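Local coordinates for 3-methyladenine dna-glycosylase (Archaeoglobus fulgidus, PDB 2JHN), which belongs to the helix-hairpin-helix (HhH-GPD) superfamily of base excision DNA repair proteins and also carries a TATA-box binding protein-like domain, at residues S117-I122 and E195-L200; A185-E190 and K216-W221. The protein carries 1 engineered substitution. All blocks are in the same frame, centred on the assembly; numbering follows the deposited sequence.

Interaction 1: residues S117-I122 and E195-L200; sequences SVFEGI and ENLEEL
Val118 sits at the centre of this contact, with its two methyls spread over the 3-10 segment that begins at Leu197. CG1 stands anti to the backbone N (chi1 171°). Val118 CG1 lies 3.6 Å from Leu197 O and reaches the apolar Leu197 CG at 3.9 Å and Leu200 CD2 at 4.0 Å. The packing stays close at Phe119 and Ile122. Phe119 meets Leu197 with its ring edge, CD1 3.9 Å from Leu197 CD2, while Ile122 CD1 and Leu197 CD1 meet tip to tip at 4.1 Å. Tyr211 and Leu212 of helix 205-213 and Ile191 of helix 182-192 back this apolar side. In the mainly helical HhH-GPD fold, the contact joins the first turn of helix 118-127 to the connection between helices 182-192 and 205-213. The other side is polar and looser. There Glu198, itself solvent-exposed, bends at chi2 (65°) and turns its carboxylate back over the helix start. Glu198 OE1 accepts a nearly straight bond from Val118 N (2.9 Å, 169° at the hydrogen) on its syn side, somewhat out of the carboxylate plane. A water extends the grip to the next amide, accepting from Phe119 N and donating to Glu198 OE1. The third amide, Glu120 N, goes to the N-cap: Ser117 OG accepts it at 3.1 Å. A carboxylate at this helix N-terminus is probably stabilised by the helix dipole.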
loop_
_atom_site.group_PDB
_atom_site.type_symbol
_atom_site.label_atom_id
_atom_site.label_comp_id
_atom_site.label_asym_id
_atom_site.label_seq_id
_atom_site.Cartn_x
_atom_site.Cartn_y
_atom_site.Cartn_z
ATOM N N SER A 117 -7.699 3.652 -2.967
ATOM C CA SER A 117 -8.128 4.143 -4.287
ATOM C C SER A 117 -6.887 4.357 -5.143
ATOM O O SER A 117 -5.786 4.565 -4.613
ATOM C CB SER A 117 -8.920 5.473 -4.202
ATOM O OG SER A 117 -8.098 6.597 -3.840
ATOM N N VAL A 118 -7.081 4.356 -6.468
ATOM C CA VAL A 118 -5.987 4.641 -7.404
ATOM C C VAL A 118 -5.410 6.039 -7.163
ATOM O O VAL A 118 -4.181 6.238 -7.165
ATOM C CB VAL A 118 -6.489 4.522 -8.873
ATOM C CG1 VAL A 118 -5.418 5.029 -9.882
ATOM C CG2 VAL A 118 -6.880 3.078 -9.159
ATOM N N PHE A 119 -6.300 7.022 -7.015
ATOM C CA PHE A 119 -5.870 8.374 -6.699
ATOM C C PHE A 119 -4.947 8.441 -5.477
ATOM O O PHE A 119 -3.878 9.038 -5.545
ATOM C CB PHE A 119 -7.051 9.346 -6.479
ATOM C CG PHE A 119 -6.599 10.738 -6.203
ATOM C CD1 PHE A 119 -5.842 11.428 -7.156
ATOM C CD2 PHE A 119 -6.901 11.363 -5.003
ATOM C CE1 PHE A 119 -5.408 12.717 -6.930
ATOM C CE2 PHE A 119 -6.459 12.706 -4.749
ATOM C CZ PHE A 119 -5.723 13.370 -5.707
ATOM N N GLU A 120 -5.345 7.797 -4.381
ATOM C CA GLU A 120 -4.508 7.780 -3.181
ATOM C C GLU A 120 -3.139 7.142 -3.468
ATOM O O GLU A 120 -2.104 7.662 -3.036
ATOM C CB GLU A 120 -5.239 7.086 -2.032
ATOM C CG GLU A 120 -4.379 6.879 -0.770
ATOM C CD GLU A 120 -5.049 6.000 0.282
ATOM O OE1 GLU A 120 -6.186 5.524 0.068
ATOM O OE2 GLU A 120 -4.390 5.789 1.347
ATOM N N GLY A 121 -3.141 6.011 -4.174
ATOM C CA GLY A 121 -1.888 5.309 -4.526
ATOM C C GLY A 121 -0.944 6.165 -5.355
ATOM O O GLY A 121 0.254 6.227 -5.065
ATOM N N ILE A 122 -1.473 6.847 -6.381
ATOM C CA ILE A 122 -0.622 7.740 -7.183
ATOM C C ILE A 122 -0.067 8.917 -6.361
ATOM O O ILE A 122 1.139 9.186 -6.400
ATOM C CB ILE A 122 -1.321 8.261 -8.493
ATOM C CG1 ILE A 122 -1.722 7.083 -9.395
ATOM C CG2 ILE A 122 -0.367 9.239 -9.249
ATOM C CD1 ILE A 122 -2.691 7.478 -10.533
ATOM N N GLU A 195 -10.397 12.231 -14.913
ATOM C CA GLU A 195 -11.669 11.553 -14.692
ATOM C C GLU A 195 -11.480 10.048 -14.779
ATOM O O GLU A 195 -10.530 9.578 -15.415
ATOM C CB GLU A 195 -12.691 11.992 -15.748
ATOM C CG GLU A 195 -13.215 13.389 -15.520
ATOM C CD GLU A 195 -14.431 13.398 -14.629
ATOM O OE1 GLU A 195 -14.781 12.334 -14.059
ATOM O OE2 GLU A 195 -15.049 14.473 -14.501
ATOM N N ASN A 196 -12.393 9.308 -14.145
ATOM C CA ASN A 196 -12.456 7.842 -14.223
ATOM C C ASN A 196 -11.170 7.140 -13.772
ATOM O O ASN A 196 -10.822 6.058 -14.239
ATOM C CB ASN A 196 -12.876 7.388 -15.635
ATOM C CG ASN A 196 -14.203 8.028 -16.077
ATOM O OD1 ASN A 196 -15.207 7.938 -15.374
ATOM N ND2 ASN A 196 -14.201 8.665 -17.245
ATOM N N LEU A 197 -10.440 7.794 -12.878
ATOM C CA LEU A 197 -9.134 7.284 -12.479
ATOM C C LEU A 197 -9.182 5.894 -11.806
ATOM O O LEU A 197 -8.287 5.061 -12.013
ATOM C CB LEU A 197 -8.426 8.368 -11.630
ATOM C CG LEU A 197 -6.944 8.351 -11.342
ATOM C CD1 LEU A 197 -6.085 8.279 -12.616
ATOM C CD2 LEU A 197 -6.642 9.603 -10.532
ATOM N N GLU A 198 -10.253 5.588 -11.064
ATOM C CA GLU A 198 -10.322 4.263 -10.439
ATOM C C GLU A 198 -10.297 3.135 -11.490
ATOM O O GLU A 198 -9.891 2.016 -11.203
ATOM C CB GLU A 198 -11.551 4.142 -9.526
ATOM C CG GLU A 198 -11.527 2.908 -8.590
ATOM C CD GLU A 198 -10.402 2.929 -7.527
ATOM O OE1 GLU A 198 -9.820 4.013 -7.248
ATOM O OE2 GLU A 198 -10.133 1.826 -6.968
ATOM N N GLU A 199 -10.726 3.437 -12.720
ATOM C CA GLU A 199 -10.700 2.420 -13.787
ATOM C C GLU A 199 -9.298 1.928 -14.164
ATOM O O GLU A 199 -9.148 0.861 -14.768
ATOM C CB GLU A 199 -11.453 2.899 -15.045
ATOM C CG GLU A 199 -12.933 3.177 -14.785
ATOM C CD GLU A 199 -13.658 3.762 -16.003
ATOM O OE1 GLU A 199 -12.996 4.025 -17.027
ATOM O OE2 GLU A 199 -14.880 4.002 -15.905
ATOM N N LEU A 200 -8.266 2.693 -13.784
ATOM C CA LEU A 200 -6.882 2.336 -14.116
ATOM C C LEU A 200 -6.523 0.952 -13.584
ATOM O O LEU A 200 -5.705 0.254 -14.179
ATOM C CB LEU A 200 -5.907 3.402 -13.574
ATOM C CG LEU A 200 -4.485 3.421 -14.144
ATOM C CD1 LEU A 200 -4.471 3.745 -15.652
ATOM C CD2 LEU A 200 -3.616 4.419 -13.346
HETATM O O HOH W 1 -9.151 6.622 -7.624
#

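Interaction 2: residues A185-E190 and K216-W221; sequences AELIVE and KGIGRW. With NA (sodium ion), chain E.
Leu187 reaches from helix 182-192 into the hairpin of the helix-hairpin-helix motif, formed here by helix 205-213, the glycine-containing loop and helix 220-229. Its CG is anti to the backbone N (chi1 -173°). The two methyls divide the loop between them: Leu187 CD1 lies 3.6 Å from Lys216 O, while Leu187 CD2 meets Ile218 CG1 at 3.8 Å, and the leucine and isoleucine side chains cross obliquely. Gly217 O also lies beside CD2. One turn further on, Glu190 stretches out beyond CG to face Lys216. The carboxylate and the amino group form a salt bridge, a rather long one at 3.5 Å between Glu190 OE1 and Lys216 NZ, with the two chains at about a right angle. Lys216 NZ has a second anionic partner in the sulfonate of a bound MES molecule.

The next shell sets the loop in place. At phi 116° a beta carbon on Gly217 would collide with Lys216 O, and it would also crowd Leu187 CD2. Arg183 NH2 donates to Lys216 O and Gln129 NE2 to Gly217 O, so both carbonyls beside the leucine methyls have polar partners. The carbonyl of Ile218 turns to a sodium ion, which Thr213 O and Phe215 O also bind, and Gly219 occupies the N-cap position of helix 220-229. Two waters also bind the ion; one of them, 2.5 Å from the sodium, accepts a hydrogen bond from Gly217 N at 2.8 Å.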
loop_
_atom_site.group_PDB
_atom_site.type_symbol
_atom_site.label_atom_id
_atom_site.label_comp_id
_atom_site.label_asym_id
_atom_site.label_seq_id
_atom_site.Cartn_x
_atom_site.Cartn_y
_atom_site.Cartn_z
ATOM N N ALA A 185 3.369 19.073 -5.481
ATOM C CA ALA A 185 2.050 19.705 -5.391
ATOM C C ALA A 185 1.430 19.914 -6.755
ATOM O O ALA A 185 0.269 19.598 -6.974
ATOM C CB ALA A 185 2.128 21.040 -4.606
ATOM N N GLU A 186 2.223 20.423 -7.691
ATOM C CA GLU A 186 1.784 20.619 -9.053
ATOM C C GLU A 186 1.340 19.326 -9.755
ATOM O O GLU A 186 0.318 19.295 -10.419
ATOM C CB GLU A 186 2.913 21.282 -9.844
ATOM C CG GLU A 186 3.024 22.760 -9.574
ATOM C CD GLU A 186 3.966 23.466 -10.532
ATOM O OE1 GLU A 186 4.859 22.791 -11.101
ATOM O OE2 GLU A 186 3.810 24.697 -10.702
ATOM N N LEU A 187 2.118 18.261 -9.580
ATOM C CA LEU A 187 1.814 16.984 -10.218
ATOM C C LEU A 187 0.551 16.325 -9.610
ATOM O O LEU A 187 -0.293 15.799 -10.337
ATOM C CB LEU A 187 3.036 16.072 -10.137
ATOM C CG LEU A 187 3.015 14.735 -10.888
ATOM C CD1 LEU A 187 2.632 14.924 -12.362
ATOM C CD2 LEU A 187 4.359 14.025 -10.725
ATOM N N ILE A 188 0.428 16.368 -8.285
ATOM C CA ILE A 188 -0.748 15.816 -7.600
ATOM C C ILE A 188 -2.025 16.541 -8.050
ATOM O O ILE A 188 -3.030 15.915 -8.372
ATOM C CB ILE A 188 -0.552 15.785 -6.062
ATOM C CG1 ILE A 188 0.553 14.759 -5.721
ATOM C CG2 ILE A 188 -1.898 15.473 -5.347
ATOM C CD1 ILE A 188 1.016 14.765 -4.291
ATOM N N VAL A 189 -1.970 17.871 -8.125
ATOM C CA VAL A 189 -3.121 18.621 -8.627
ATOM C C VAL A 189 -3.448 18.187 -10.072
ATOM O O VAL A 189 -4.603 17.942 -10.416
ATOM C CB VAL A 189 -2.908 20.151 -8.472
ATOM C CG1 VAL A 189 -3.990 20.937 -9.237
ATOM C CG2 VAL A 189 -2.907 20.538 -6.989
ATOM N N GLU A 190 -2.416 18.023 -10.893
ATOM C CA GLU A 190 -2.565 17.533 -12.268
ATOM C C GLU A 190 -3.328 16.188 -12.346
ATOM O O GLU A 190 -4.300 16.032 -13.095
ATOM C CB GLU A 190 -1.178 17.419 -12.918
ATOM C CG GLU A 190 -1.192 17.345 -14.435
ATOM C CD GLU A 190 0.213 17.202 -15.070
ATOM O OE1 GLU A 190 1.235 17.624 -14.468
ATOM O OE2 GLU A 190 0.275 16.689 -16.212
ATOM N N LYS A 216 4.613 14.302 -16.889
ATOM C CA LYS A 216 5.985 14.752 -16.635
ATOM C C LYS A 216 6.260 14.753 -15.131
ATOM O O LYS A 216 5.614 15.479 -14.358
ATOM C CB LYS A 216 6.248 16.125 -17.268
ATOM C CG LYS A 216 5.446 17.251 -16.642
ATOM C CD LYS A 216 5.409 18.536 -17.507
ATOM C CE LYS A 216 4.483 19.570 -16.883
ATOM N NZ LYS A 216 3.049 19.210 -17.056
ATOM N N GLY A 217 7.197 13.910 -14.716
ATOM C CA GLY A 217 7.578 13.821 -13.313
ATOM C C GLY A 217 7.248 12.443 -12.754
ATOM O O GLY A 217 7.604 12.124 -11.605
ATOM N N ILE A 218 6.559 11.646 -13.567
ATOM C CA ILE A 218 6.347 10.222 -13.259
ATOM C C ILE A 218 7.226 9.406 -14.208
ATOM O O ILE A 218 6.959 9.359 -15.404
ATOM C CB ILE A 218 4.889 9.789 -13.384
ATOM C CG1 ILE A 218 3.995 10.622 -12.434
ATOM C CG2 ILE A 218 4.769 8.278 -13.087
ATOM C CD1 ILE A 218 2.531 10.188 -12.345
ATOM N N GLY A 219 8.242 8.752 -13.659
ATOM C CA GLY A 219 9.117 7.890 -14.470
ATOM C C GLY A 219 8.913 6.413 -14.146
ATOM O O GLY A 219 7.865 6.020 -13.550
ATOM N N ARG A 220 9.913 5.605 -14.516
ATOM C CA ARG A 220 9.780 4.143 -14.422
ATOM C C ARG A 220 9.511 3.675 -12.978
ATOM O O ARG A 220 8.601 2.878 -12.759
ATOM C CB ARG A 220 11.015 3.445 -14.984
ATOM C CG ARG A 220 10.936 1.955 -14.880
ATOM C CD ARG A 220 12.064 1.295 -15.669
ATOM N NE ARG A 220 11.677 -0.084 -15.940
ATOM C CZ ARG A 220 12.404 -0.955 -16.633
ATOM N NH1 ARG A 220 13.598 -0.591 -17.131
ATOM N NH2 ARG A 220 11.927 -2.194 -16.826
ATOM N N TRP A 221 10.289 4.178 -12.015
ATOM C CA TRP A 221 10.171 3.728 -10.633
ATOM C C TRP A 221 8.791 4.038 -10.055
ATOM O O TRP A 221 8.128 3.141 -9.561
ATOM C CB TRP A 221 11.274 4.314 -9.738
ATOM C CG TRP A 221 11.042 4.043 -8.290
ATOM C CD1 TRP A 221 10.973 2.810 -7.671
ATOM C CD2 TRP A 221 10.815 5.015 -7.271
ATOM N NE1 TRP A 221 10.729 2.975 -6.325
ATOM C CE2 TRP A 221 10.628 4.315 -6.053
ATOM C CE3 TRP A 221 10.774 6.424 -7.260
ATOM C CZ2 TRP A 221 10.382 4.975 -4.835
ATOM C CZ3 TRP A 221 10.550 7.078 -6.047
ATOM C CH2 TRP A 221 10.349 6.351 -4.851
HETATM NA NA NA E . 6.916 10.850 -17.341
HETATM O O HOH W 2 8.695 12.278 -16.447
HETATM O O HOH W 3 8.792 9.563 -18.437
#

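How the interactions relate
The centres of interactions 1 and 2 lie about 14 Å apart, and their segments alternate along the chain. They touch directly where Phe119 CE1 packs 4.2 Å from Ile188 O. Helix 118-127 serves both: its first turn is part of interaction 1, and further along Ile126 touches Leu187 of interaction 2. Helix 182-192 does likewise, carrying Leu187 and Glu190 toward the hairpin and Ile191 against Phe119, Ile122 and Leu197. Helix 205-213 follows residues 195-200, presents Leu212 to interaction 1 and ends at Thr213, a ligand of the sodium ion. That ion is bound directly in interaction 2 but lies about 11 Å from the Ile122 side chain.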